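Local coordinates for protein Methylcobalamin\: coenzyme M methyltransferase (Methanosarcina mazei, PDB 4AY7) that catalyses transfer of a methyl group from a methylated corrinoid to coenzyme M, using a zinc ion, in methanogenesis, at residues 180-185 with 229-234; 223-228 with 255-260. One frame throughout, in Å; residues are numbered along the deposited sequence.

Interaction 1: residues 180-185 with 229-234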
loop_
_atom_site.group_PDB
_atom_site.type_symbol
_atom_site.label_atom_id
_atom_site.label_comp_id
_atom_site.label_asym_id
_atom_site.label_seq_id
_atom_site.Cartn_x
_atom_site.Cartn_y
_atom_site.Cartn_z
ATOM N N LEU A 180 -2.686 9.479 25.442
ATOM C CA LEU A 180 -1.409 9.172 24.816
ATOM C C LEU A 180 -1.587 8.480 23.446
ATOM O O LEU A 180 -0.961 8.788 22.436
ATOM C CB LEU A 180 -0.512 8.313 25.754
ATOM C CG LEU A 180 -0.000 8.903 27.062
ATOM C CD1 LEU A 180 0.744 7.788 27.797
ATOM C CD2 LEU A 180 0.923 10.103 26.864
ATOM N N LEU A 181 -2.470 7.522 23.433
ATOM C CA LEU A 181 -2.940 6.970 22.184
ATOM C C LEU A 181 -3.295 8.056 21.140
ATOM O O LEU A 181 -2.785 8.022 19.988
ATOM C CB LEU A 181 -4.143 6.067 22.386
ATOM C CG LEU A 181 -4.441 5.284 21.122
ATOM C CD1 LEU A 181 -3.800 3.912 21.154
ATOM C CD2 LEU A 181 -5.956 5.125 20.978
ATOM N N GLU A 182 -4.142 9.014 21.536
ATOM C CA GLU A 182 -4.471 10.109 20.627
ATOM C C GLU A 182 -3.386 11.058 20.244
ATOM O O GLU A 182 -3.306 11.470 19.082
ATOM C CB GLU A 182 -5.665 10.924 21.134
ATOM C CG GLU A 182 -6.974 10.164 21.068
ATOM C CD GLU A 182 -8.141 11.116 21.349
ATOM O OE1 GLU A 182 -8.241 12.217 20.715
ATOM O OE2 GLU A 182 -8.910 10.789 22.261
ATOM N N GLN A 183 -2.495 11.365 21.176
ATOM C CA GLN A 183 -1.349 12.210 20.823
ATOM C C GLN A 183 -0.472 11.538 19.784
ATOM O O GLN A 183 -0.049 12.185 18.831
ATOM C CB GLN A 183 -0.528 12.530 22.051
ATOM C CG GLN A 183 0.436 13.635 21.766
ATOM C CD GLN A 183 1.255 13.985 22.979
ATOM O OE1 GLN A 183 0.958 13.567 24.141
ATOM N NE2 GLN A 183 2.275 14.797 22.739
ATOM N N ALA A 184 -0.213 10.240 19.956
ATOM C CA ALA A 184 0.602 9.510 18.961
ATOM C C ALA A 184 -0.017 9.437 17.571
ATOM O O ALA A 184 0.656 9.630 16.530
ATOM C CB ALA A 184 0.909 8.106 19.483
ATOM N N LEU A 185 -1.306 9.108 17.541
ATOM C CA LEU A 185 -2.072 9.093 16.312
ATOM C C LEU A 185 -2.027 10.439 15.641
ATOM O O LEU A 185 -1.769 10.503 14.463
ATOM C CB LEU A 185 -3.509 8.695 16.610
ATOM C CG LEU A 185 -3.644 7.210 16.973
ATOM C CD1 LEU A 185 -5.036 6.907 17.542
ATOM C CD2 LEU A 185 -3.430 6.370 15.722
ATOM N N LYS A 229 -10.582 5.759 12.683
ATOM C CA LYS A 229 -11.314 6.259 11.523
ATOM C C LYS A 229 -11.053 7.751 11.288
ATOM O O LYS A 229 -10.783 8.155 10.160
ATOM C CB LYS A 229 -12.811 6.013 11.738
ATOM C CG LYS A 229 -13.668 6.298 10.547
ATOM C CD LYS A 229 -15.069 5.730 10.807
ATOM C CE LYS A 229 -16.110 6.411 9.977
ATOM N NZ LYS A 229 -17.372 5.578 9.816
ATOM N N SER A 230 -11.107 8.545 12.358
ATOM C CA SER A 230 -10.916 9.995 12.204
ATOM C C SER A 230 -9.564 10.398 11.674
ATOM O O SER A 230 -9.486 11.360 10.867
ATOM C CB SER A 230 -11.257 10.805 13.490
ATOM O OG SER A 230 -10.345 10.431 14.510
ATOM N N ARG A 231 -8.507 9.647 12.039
ATOM C CA ARG A 231 -7.231 9.955 11.503
ATOM C C ARG A 231 -7.110 9.552 10.068
ATOM O O ARG A 231 -6.520 10.273 9.262
ATOM C CB ARG A 231 -6.067 9.369 12.372
ATOM C CG ARG A 231 -5.809 10.122 13.679
ATOM C CD ARG A 231 -6.753 9.747 14.835
ATOM N NE ARG A 231 -6.582 10.660 15.963
ATOM C CZ ARG A 231 -7.287 10.656 17.080
ATOM N NH1 ARG A 231 -8.271 9.809 17.290
ATOM N NH2 ARG A 231 -7.054 11.627 17.978
ATOM N N LEU A 232 -7.608 8.370 9.737
ATOM C CA LEU A 232 -7.618 7.924 8.295
ATOM C C LEU A 232 -8.416 8.895 7.406
ATOM O O LEU A 232 -7.914 9.285 6.341
ATOM C CB LEU A 232 -8.177 6.519 8.208
ATOM C CG LEU A 232 -7.276 5.461 8.833
ATOM C CD1 LEU A 232 -7.995 4.106 9.059
ATOM C CD2 LEU A 232 -6.012 5.236 7.980
ATOM N N GLN A 233 -9.591 9.361 7.893
ATOM C CA GLN A 233 -10.335 10.463 7.254
ATOM C C GLN A 233 -9.510 11.727 7.064
ATOM O O GLN A 233 -9.541 12.328 5.975
ATOM C CB GLN A 233 -11.577 10.818 8.055
ATOM C CG GLN A 233 -12.636 9.762 7.881
ATOM C CD GLN A 233 -13.837 9.912 8.821
ATOM O OE1 GLN A 233 -13.709 10.383 9.944
ATOM N NE2 GLN A 233 -14.986 9.459 8.377
ATOM N N LYS A 234 -8.720 12.092 8.077
ATOM C CA LYS A 234 -7.907 13.302 7.969
ATOM C C LYS A 234 -6.818 13.115 6.946
ATOM O O LYS A 234 -6.492 14.043 6.172
ATOM C CB LYS A 234 -7.311 13.675 9.294
ATOM C CG LYS A 234 -6.565 14.992 9.286
ATOM C CD LYS A 234 -5.945 15.188 10.662
ATOM C CE LYS A 234 -5.307 16.565 10.824
ATOM N NZ LYS A 234 -6.271 17.602 10.327
#
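Leu185 and Arg231 mark the closest backbone approach of helices 178-202 and 221-238 within these segments, their CA atoms 7.1 Å apart, and the gap is bridged mainly by the long arginine side chain. Arg231 bends at its second torsion (chi2 82°), which turns the rest of the chain back along its own helix, toward the preceding turn, and lays it across Leu185 and Glu182. Along the way the aliphatic CD and the adjoining NE of Arg231 lie alongside Leu185 CB, at 3.8 Å and 3.7 Å. Leu185 CD1 sits over one face of the guanidinium, an apolar surface against which the flat group can lie. The edge of that group is left to polar partners. NH2 of Arg231 donates to OE1 of Glu182 at 3.0 Å in a fairly straight salt bridge (162° at the hydrogen). The oxygen lies almost in the guanidinium plane but is met on its anti side, and the carboxylate is turned 67° from the guanidinium, so this is a single-point grip and not a bidentate pair. Glu182 crosses the arginine at about a right angle, its methylene CG 3.4 Å from Arg231 NH2. Beyond the two segments, NE is paired with Asp186 and NH1 donates to the carbonyl O of Phe227, so three nitrogens pin the rotation of the group. Replacing Arg231 with an alanine would probably leave Glu182 and Asp186 without their shared counter-charge and the Phe227 carbonyl without this donor. The two helices flank strand 206-210 in sequence, and the contact is one of neighbouring helices in the outer layer of a TIM barrel, here of the uroporphyrinogen decarboxylase family, away from the zinc site.

Interaction 2: residues 223-228 with 255-260; sequences SFRQFL and LSDMAD
Arg225 and Asp257 form a salt bridge at the margin of this contact, NH1 of Arg225 donating to OD2 of Asp257 at 2.7 Å. The acceptor lies almost in the guanidinium plane, while the nitrogen meets OD2 on its syn side, 31° out of the carboxylate plane. A bend at the third torsion of Arg225 (chi3 -73°) brings the guanidinium round to the aspartate, and its methylenes lie against the carboxylate, with CD 3.4 Å from OD1 of Asp257. On the buried side the Phe224 ring runs alongside Asp257, pointing the opposite way, its CE1 3.7 Å from the aspartate CB, and then reaches Met258, where its CZ is 4.1 Å from the methionine CG. Holding Phe224 CG anti to the backbone N sends the ring toward helix 252-259. Further out, Asp222 pairs with NH2 of Arg225 and the Pro253 carbonyl takes a weak bond from NH1, while Ile247 packs against both Phe224 and Met258. The two short helix segments run 25° from parallel, 10.7 Å apart at closest approach, and 223-228 contains a pi-helical turn at 224-228. One guanidinium probably offsets the charge of two carboxylates, Asp222 at NH2 and Asp257 at NH1; the chemistry thus divides into a salt bridge at the exposed margin of the contact and an apolar patch, Phe224 on Met258, buried inside it.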
loop_
_atom_site.group_PDB
_atom_site.type_symbol
_atom_site.label_atom_id
_atom_site.label_comp_id
_atom_site.label_asym_id
_atom_site.label_seq_id
_atom_site.Cartn_x
_atom_site.Cartn_y
_atom_site.Cartn_z
ATOM N N SER A 223 -12.449 0.103 18.570
ATOM C CA SER A 223 -11.336 1.036 18.596
ATOM C C SER A 223 -11.062 1.696 17.278
ATOM O O SER A 223 -10.639 2.896 17.232
ATOM C CB SER A 223 -10.062 0.360 19.063
ATOM O OG SER A 223 -10.187 0.228 20.463
ATOM N N PHE A 224 -11.305 0.939 16.182
ATOM C CA PHE A 224 -11.197 1.534 14.876
ATOM C C PHE A 224 -12.169 2.727 14.773
ATOM O O PHE A 224 -11.810 3.799 14.256
ATOM C CB PHE A 224 -11.507 0.491 13.792
ATOM C CG PHE A 224 -11.343 1.011 12.414
ATOM C CD1 PHE A 224 -12.406 1.666 11.778
ATOM C CD2 PHE A 224 -10.108 0.852 11.718
ATOM C CE1 PHE A 224 -12.215 2.174 10.518
ATOM C CE2 PHE A 224 -9.920 1.385 10.467
ATOM C CZ PHE A 224 -11.006 1.990 9.828
ATOM N N ARG A 225 -13.426 2.492 15.148
ATOM C CA ARG A 225 -14.456 3.545 15.025
ATOM C C ARG A 225 -14.240 4.671 15.994
ATOM O O ARG A 225 -14.426 5.819 15.644
ATOM C CB ARG A 225 -15.867 2.993 15.161
ATOM C CG ARG A 225 -16.244 2.160 13.946
ATOM C CD ARG A 225 -17.586 1.535 14.130
ATOM N NE ARG A 225 -17.643 0.418 15.079
ATOM C CZ ARG A 225 -17.523 -0.858 14.750
ATOM N NH1 ARG A 225 -17.273 -1.243 13.501
ATOM N NH2 ARG A 225 -17.669 -1.750 15.694
ATOM N N GLN A 226 -13.769 4.372 17.188
ATOM C CA GLN A 226 -13.616 5.409 18.190
ATOM C C GLN A 226 -12.390 6.327 17.931
ATOM O O GLN A 226 -12.488 7.583 18.126
ATOM C CB GLN A 226 -13.453 4.814 19.577
ATOM C CG GLN A 226 -13.309 5.979 20.505
ATOM C CD GLN A 226 -13.575 5.646 21.942
ATOM O OE1 GLN A 226 -13.659 4.462 22.323
ATOM N NE2 GLN A 226 -13.610 6.682 22.769
ATOM N N PHE A 227 -11.259 5.707 17.532
ATOM C CA PHE A 227 -9.962 6.428 17.406
ATOM C C PHE A 227 -9.275 6.492 16.049
ATOM O O PHE A 227 -8.599 7.489 15.739
ATOM C CB PHE A 227 -8.902 5.855 18.352
ATOM C CG PHE A 227 -9.340 5.752 19.787
ATOM C CD1 PHE A 227 -9.483 6.870 20.552
ATOM C CD2 PHE A 227 -9.586 4.502 20.359
ATOM C CE1 PHE A 227 -9.890 6.750 21.870
ATOM C CE2 PHE A 227 -10.020 4.377 21.658
ATOM C CZ PHE A 227 -10.159 5.490 22.415
ATOM N N LEU A 228 -9.435 5.437 15.250
ATOM C CA LEU A 228 -8.623 5.265 14.025
ATOM C C LEU A 228 -9.264 5.919 12.837
ATOM O O LEU A 228 -8.589 6.599 12.071
ATOM C CB LEU A 228 -8.350 3.800 13.825
ATOM C CG LEU A 228 -7.763 3.021 15.018
ATOM C CD1 LEU A 228 -7.394 1.563 14.604
ATOM C CD2 LEU A 228 -6.563 3.770 15.688
ATOM N N LEU A 255 -15.056 -3.184 7.357
ATOM C CA LEU A 255 -15.111 -2.853 5.939
ATOM C C LEU A 255 -16.015 -1.671 5.648
ATOM O O LEU A 255 -15.626 -0.790 4.907
ATOM C CB LEU A 255 -15.526 -4.082 5.122
ATOM C CG LEU A 255 -15.335 -3.956 3.624
ATOM C CD1 LEU A 255 -13.886 -3.535 3.298
ATOM C CD2 LEU A 255 -15.697 -5.298 2.954
ATOM N N SER A 256 -17.225 -1.661 6.204
ATOM C CA SER A 256 -18.165 -0.544 5.974
ATOM C C SER A 256 -17.632 0.793 6.556
ATOM O O SER A 256 -17.714 1.815 5.914
ATOM C CB SER A 256 -19.577 -0.880 6.528
ATOM O OG SER A 256 -20.490 0.125 6.175
ATOM N N ASP A 257 -16.906 0.711 7.660
ATOM C CA ASP A 257 -16.247 1.878 8.296
ATOM C C ASP A 257 -15.073 2.336 7.450
ATOM O O ASP A 257 -14.903 3.528 7.285
ATOM C CB ASP A 257 -15.803 1.542 9.700
ATOM C CG ASP A 257 -16.941 1.126 10.589
ATOM O OD1 ASP A 257 -17.799 1.987 10.786
ATOM O OD2 ASP A 257 -16.980 -0.044 11.084
ATOM N N MET A 258 -14.303 1.408 6.874
ATOM C CA MET A 258 -13.262 1.781 5.936
ATOM C C MET A 258 -13.796 2.587 4.775
ATOM O O MET A 258 -13.149 3.507 4.289
ATOM C CB MET A 258 -12.576 0.511 5.411
ATOM C CG MET A 258 -11.705 -0.220 6.478
ATOM S SD MET A 258 -11.134 -1.846 5.960
ATOM C CE MET A 258 -10.186 -1.381 4.506
ATOM N N ALA A 259 -15.006 2.196 4.291
ATOM C CA ALA A 259 -15.615 2.823 3.155
ATOM C C ALA A 259 -16.050 4.237 3.445
ATOM O O ALA A 259 -16.251 4.991 2.510
ATOM C CB ALA A 259 -16.784 1.969 2.600
ATOM N N ASP A 260 -16.202 4.584 4.722
ATOM C CA ASP A 260 -16.478 5.967 5.154
ATOM C C ASP A 260 -15.215 6.843 5.398
ATOM O O ASP A 260 -15.375 7.982 5.865
ATOM C CB ASP A 260 -17.273 5.927 6.476
ATOM C CG ASP A 260 -18.680 5.411 6.341
ATOM O OD1 ASP A 260 -19.319 5.575 5.283
ATOM O OD2 ASP A 260 -19.190 4.827 7.326
#

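Interactions 1 and 2 lie on successive turns of helix 221-238, their centres 11 Å apart, so this helix meets one neighbour through Arg231 and another through Phe224 and Arg225. Phe224 also packs on Leu232 of segment 229-234, its CE2 3.6 Å from Leu232 CD1, and Phe227 CG lies 3.6 Å from CD2 of Leu181 on helix 178-202. A probable hydrogen bond from NE2 of Gln233 to O of Asp260, 2.9 Å long, ties segment 229-234 to the turn that follows helix 252-259. Interaction 2 is closer to the zinc site, though not part of it: the Met258 side chain is about 10 Å from the zinc ion and about 7 Å from that of its ligand His246.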